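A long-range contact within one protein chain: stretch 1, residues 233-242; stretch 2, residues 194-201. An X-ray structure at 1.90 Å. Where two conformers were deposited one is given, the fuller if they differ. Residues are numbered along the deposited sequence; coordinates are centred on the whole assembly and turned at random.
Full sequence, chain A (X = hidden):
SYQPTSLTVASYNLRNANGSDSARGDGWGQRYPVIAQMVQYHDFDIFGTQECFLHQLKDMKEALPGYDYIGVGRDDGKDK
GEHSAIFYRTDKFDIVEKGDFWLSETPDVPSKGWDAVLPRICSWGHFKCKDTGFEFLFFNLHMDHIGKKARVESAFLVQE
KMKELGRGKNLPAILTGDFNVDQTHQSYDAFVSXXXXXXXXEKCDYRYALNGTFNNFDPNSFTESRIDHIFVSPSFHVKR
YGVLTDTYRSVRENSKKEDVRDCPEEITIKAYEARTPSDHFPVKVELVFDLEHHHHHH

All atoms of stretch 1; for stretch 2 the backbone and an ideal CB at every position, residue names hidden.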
# COMPACT_ATOMS: atom_id res chain seq x y z
N SER A 233 9.19 -8.30 -20.08
CA SER A 233 8.98 -9.13 -21.26
C SER A 233 7.50 -9.52 -21.34
O SER A 233 6.84 -9.67 -20.32
CB SER A 233 9.87 -10.38 -21.21
OG SER A 233 11.25 -10.05 -21.10
N PRO A 234 6.97 -9.68 -22.56
CA PRO A 234 5.54 -10.00 -22.68
C PRO A 234 5.21 -11.38 -22.09
O PRO A 234 4.04 -11.68 -21.89
CB PRO A 234 5.28 -10.00 -24.19
CG PRO A 234 6.49 -9.36 -24.81
CD PRO A 234 7.63 -9.56 -23.87
N SER A 235 6.22 -12.19 -21.81
CA SER A 235 6.00 -13.50 -21.21
C SER A 235 5.54 -13.41 -19.75
O SER A 235 4.95 -14.36 -19.22
CB SER A 235 7.25 -14.38 -21.33
OG SER A 235 8.38 -13.71 -20.80
N PHE A 236 5.79 -12.28 -19.10
CA PHE A 236 5.23 -12.05 -17.77
C PHE A 236 3.76 -11.68 -17.86
O PHE A 236 3.35 -10.95 -18.75
CB PHE A 236 5.93 -10.90 -17.03
CG PHE A 236 7.27 -11.25 -16.48
CD1 PHE A 236 7.38 -11.98 -15.30
CD2 PHE A 236 8.42 -10.82 -17.12
CE1 PHE A 236 8.63 -12.28 -14.78
CE2 PHE A 236 9.67 -11.12 -16.59
CZ PHE A 236 9.77 -11.84 -15.42
N HIS A 237 2.98 -12.16 -16.91
CA HIS A 237 1.63 -11.64 -16.77
C HIS A 237 1.65 -10.55 -15.70
O HIS A 237 2.11 -10.78 -14.58
CB HIS A 237 0.64 -12.72 -16.36
CG HIS A 237 -0.77 -12.22 -16.30
ND1 HIS A 237 -1.48 -11.86 -17.42
CD2 HIS A 237 -1.58 -11.98 -15.25
CE1 HIS A 237 -2.68 -11.44 -17.07
NE2 HIS A 237 -2.77 -11.50 -15.75
N VAL A 238 1.18 -9.36 -16.04
CA VAL A 238 1.22 -8.24 -15.11
C VAL A 238 -0.12 -8.19 -14.38
O VAL A 238 -1.14 -7.85 -14.97
CB VAL A 238 1.50 -6.90 -15.82
CG1 VAL A 238 1.56 -5.76 -14.80
CG2 VAL A 238 2.82 -6.96 -16.61
N LYS A 239 -0.11 -8.56 -13.10
CA LYS A 239 -1.33 -8.64 -12.31
C LYS A 239 -1.78 -7.25 -11.85
O LYS A 239 -2.96 -6.90 -11.95
CB LYS A 239 -1.11 -9.53 -11.09
CG LYS A 239 -0.65 -10.95 -11.42
CD LYS A 239 -1.82 -11.85 -11.82
CE LYS A 239 -2.74 -12.11 -10.63
NZ LYS A 239 -3.85 -13.02 -10.98
N ARG A 240 -0.85 -6.45 -11.35
CA ARG A 240 -1.28 -5.21 -10.69
C ARG A 240 -0.18 -4.16 -10.69
O ARG A 240 1.00 -4.49 -10.58
CB ARG A 240 -1.75 -5.51 -9.26
CG ARG A 240 -2.42 -4.34 -8.52
CD ARG A 240 -3.36 -4.85 -7.41
NE ARG A 240 -2.63 -5.58 -6.37
CZ ARG A 240 -3.18 -6.10 -5.27
NH1 ARG A 240 -4.50 -5.99 -5.06
NH2 ARG A 240 -2.42 -6.75 -4.39
N TYR A 241 -0.59 -2.91 -10.84
CA TYR A 241 0.31 -1.77 -10.85
C TYR A 241 -0.23 -0.80 -9.80
O TYR A 241 -1.43 -0.55 -9.73
CB TYR A 241 0.29 -1.13 -12.24
CG TYR A 241 0.93 0.25 -12.36
CD1 TYR A 241 0.26 1.40 -11.92
CD2 TYR A 241 2.19 0.41 -12.94
CE1 TYR A 241 0.82 2.65 -12.06
CE2 TYR A 241 2.77 1.68 -13.09
CZ TYR A 241 2.08 2.79 -12.65
OH TYR A 241 2.63 4.05 -12.77
N GLY A 242 0.67 -0.27 -8.98
CA GLY A 242 0.28 0.74 -8.01
C GLY A 242 1.34 1.82 -7.88
O GLY A 242 2.54 1.54 -7.94
N UNK A 194 7.68 -2.12 -30.57
CA UNK A 194 7.76 -3.41 -31.27
C UNK A 194 7.38 -4.61 -30.39
O UNK A 194 7.57 -5.76 -30.78
CB UNK A 194 9.18 -3.61 -31.81
N UNK A 195 6.86 -4.35 -29.20
CA UNK A 195 6.45 -5.42 -28.32
C UNK A 195 7.56 -6.27 -27.71
O UNK A 195 7.30 -7.36 -27.19
CB UNK A 195 5.50 -6.34 -29.09
N UNK A 196 8.80 -5.78 -27.76
CA UNK A 196 9.92 -6.44 -27.07
C UNK A 196 9.70 -6.39 -25.56
O UNK A 196 9.98 -7.36 -24.85
CB UNK A 196 11.25 -5.78 -27.44
N UNK A 197 9.20 -5.25 -25.08
CA UNK A 197 8.84 -5.05 -23.67
C UNK A 197 7.45 -4.46 -23.58
O UNK A 197 6.97 -3.85 -24.53
CB UNK A 197 9.85 -4.14 -22.96
N UNK A 198 6.81 -4.62 -22.42
CA UNK A 198 5.50 -4.06 -22.13
C UNK A 198 5.58 -3.11 -20.96
O UNK A 198 6.28 -3.38 -19.99
CB UNK A 198 4.49 -5.17 -21.84
N UNK A 199 4.83 -2.01 -21.03
CA UNK A 199 4.69 -1.10 -19.90
C UNK A 199 3.69 -1.71 -18.90
O UNK A 199 2.54 -1.95 -19.26
CB UNK A 199 4.23 0.28 -20.37
N UNK A 200 4.12 -1.97 -17.67
CA UNK A 200 3.25 -2.52 -16.63
C UNK A 200 2.01 -1.65 -16.42
O UNK A 200 0.95 -2.14 -16.05
CB UNK A 200 4.02 -2.66 -15.32
N UNK A 201 2.17 -0.34 -16.59
CA UNK A 201 1.02 0.56 -16.45
C UNK A 201 -0.07 0.19 -17.44
O UNK A 201 -1.27 0.20 -17.11
CB UNK A 201 1.44 2.02 -16.65

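Position 194 lies out of reach: nothing of stretch 1 comes within 5.5 Å of its ideal CB, so almost any side chain would do. It is Lys 194, which leaves the contact alone. At 195 a phi of 70° favours glycine by itself, although asparagine or aspartate can tolerate such angles. The deposited Gly 195 meets stretch 1 through its backbone, its O lying 3.2 Å from Pro 234 CG.

Position 196 turns its CB away from stretch 1, which sets no demand on the side chain; it is Val 196. Val 196 O sits 3.4 Å from Pro 234 CD, and a water donates a weak hydrogen bond to Val 196 O and hydrogen-bonds Ser 233 OG as well.

At 197 CA-to-CB again points away, but the ideal CB is still 5.1 Å from Ser 233 N, so a side chain long enough to bend back could cover that backbone. Leucine, methionine or isoleucine would be reasonable. Leu 197 does this with chi1 m and chi2 t, bringing CD2 to 3.8 Å from Ser 233 N, a packing contact.

Position 198 faces stretch 1. Its ideal CB stands 5.0 Å from Pro 234 CA and 5.3 Å from Ser 233 O, at the start of a type I turn. The proline offers an apolar surface, and the gap suits a small or medium side chain such as alanine, valine, cysteine or threonine. Cys 198, with chi1 m, lays SG against the proline, 3.8 Å from Pro 234 CB.

Position 199 points away, and its backbone runs into a helix, so an N-capping residue, aspartate, asparagine, serine or threonine, is attractive. Asp 199 caps: its OD1 accepts from the backbone N of residue 201 at 2.9 Å.

Position 200 points at stretch 1 from close range, its ideal CB 4.0 Å from Val 238 CG1 and 4.3 Å from Tyr 241 CD2. So near an apolar wall, alanine, serine or cysteine fits most simply. Ser 200 packs its CB on both, and its OG is hydrogen-bonded elsewhere in the structure.

At 201 CB leaves sideways, yet the ideal CB is only 3.8 Å from Tyr 241 CE2. The backbone already rests on that ring, CA lying over its face 4.1 Å from the centroid. An aromatic or branched apolar side chain, phenylalanine, tyrosine or leucine, could extend the packing. Tyr 201, chi1 t, turns its edge to the face of Tyr 241, the planes at 86°, with Tyr 201 CD2 3.7 Å from Tyr 241 CE1.

Stretch 2, residues 194-201: KGVLCDSY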
# COMPACT_ATOMS: atom_id res chain seq x y z
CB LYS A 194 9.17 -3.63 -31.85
CG LYS A 194 9.68 -2.51 -32.75
CD LYS A 194 8.73 -2.25 -33.91
CE LYS A 194 9.24 -1.10 -34.79
NZ LYS A 194 8.25 -0.70 -35.83
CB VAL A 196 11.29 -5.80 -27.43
CG1 VAL A 196 12.42 -6.41 -26.60
CG2 VAL A 196 11.59 -5.98 -28.93
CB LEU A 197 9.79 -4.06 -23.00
CG LEU A 197 11.25 -4.50 -22.78
CD1 LEU A 197 12.16 -3.30 -22.47
CD2 LEU A 197 11.32 -5.54 -21.68
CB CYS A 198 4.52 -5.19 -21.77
SG CYS A 198 4.37 -6.42 -23.11
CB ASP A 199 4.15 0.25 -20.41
CG ASP A 199 4.06 1.28 -19.32
OD1 ASP A 199 4.31 0.95 -18.14
OD2 ASP A 199 3.74 2.45 -19.65
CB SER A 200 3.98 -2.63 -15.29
OG SER A 200 5.04 -3.58 -15.32
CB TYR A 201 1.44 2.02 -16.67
CG TYR A 201 0.27 2.98 -16.69
CD1 TYR A 201 -0.38 3.29 -17.88
CD2 TYR A 201 -0.18 3.57 -15.51
CE1 TYR A 201 -1.47 4.17 -17.90
CE2 TYR A 201 -1.27 4.45 -15.52
CZ TYR A 201 -1.90 4.74 -16.72
OH TYR A 201 -2.97 5.60 -16.74
O HOH W 1 12.05 -9.81 -23.79
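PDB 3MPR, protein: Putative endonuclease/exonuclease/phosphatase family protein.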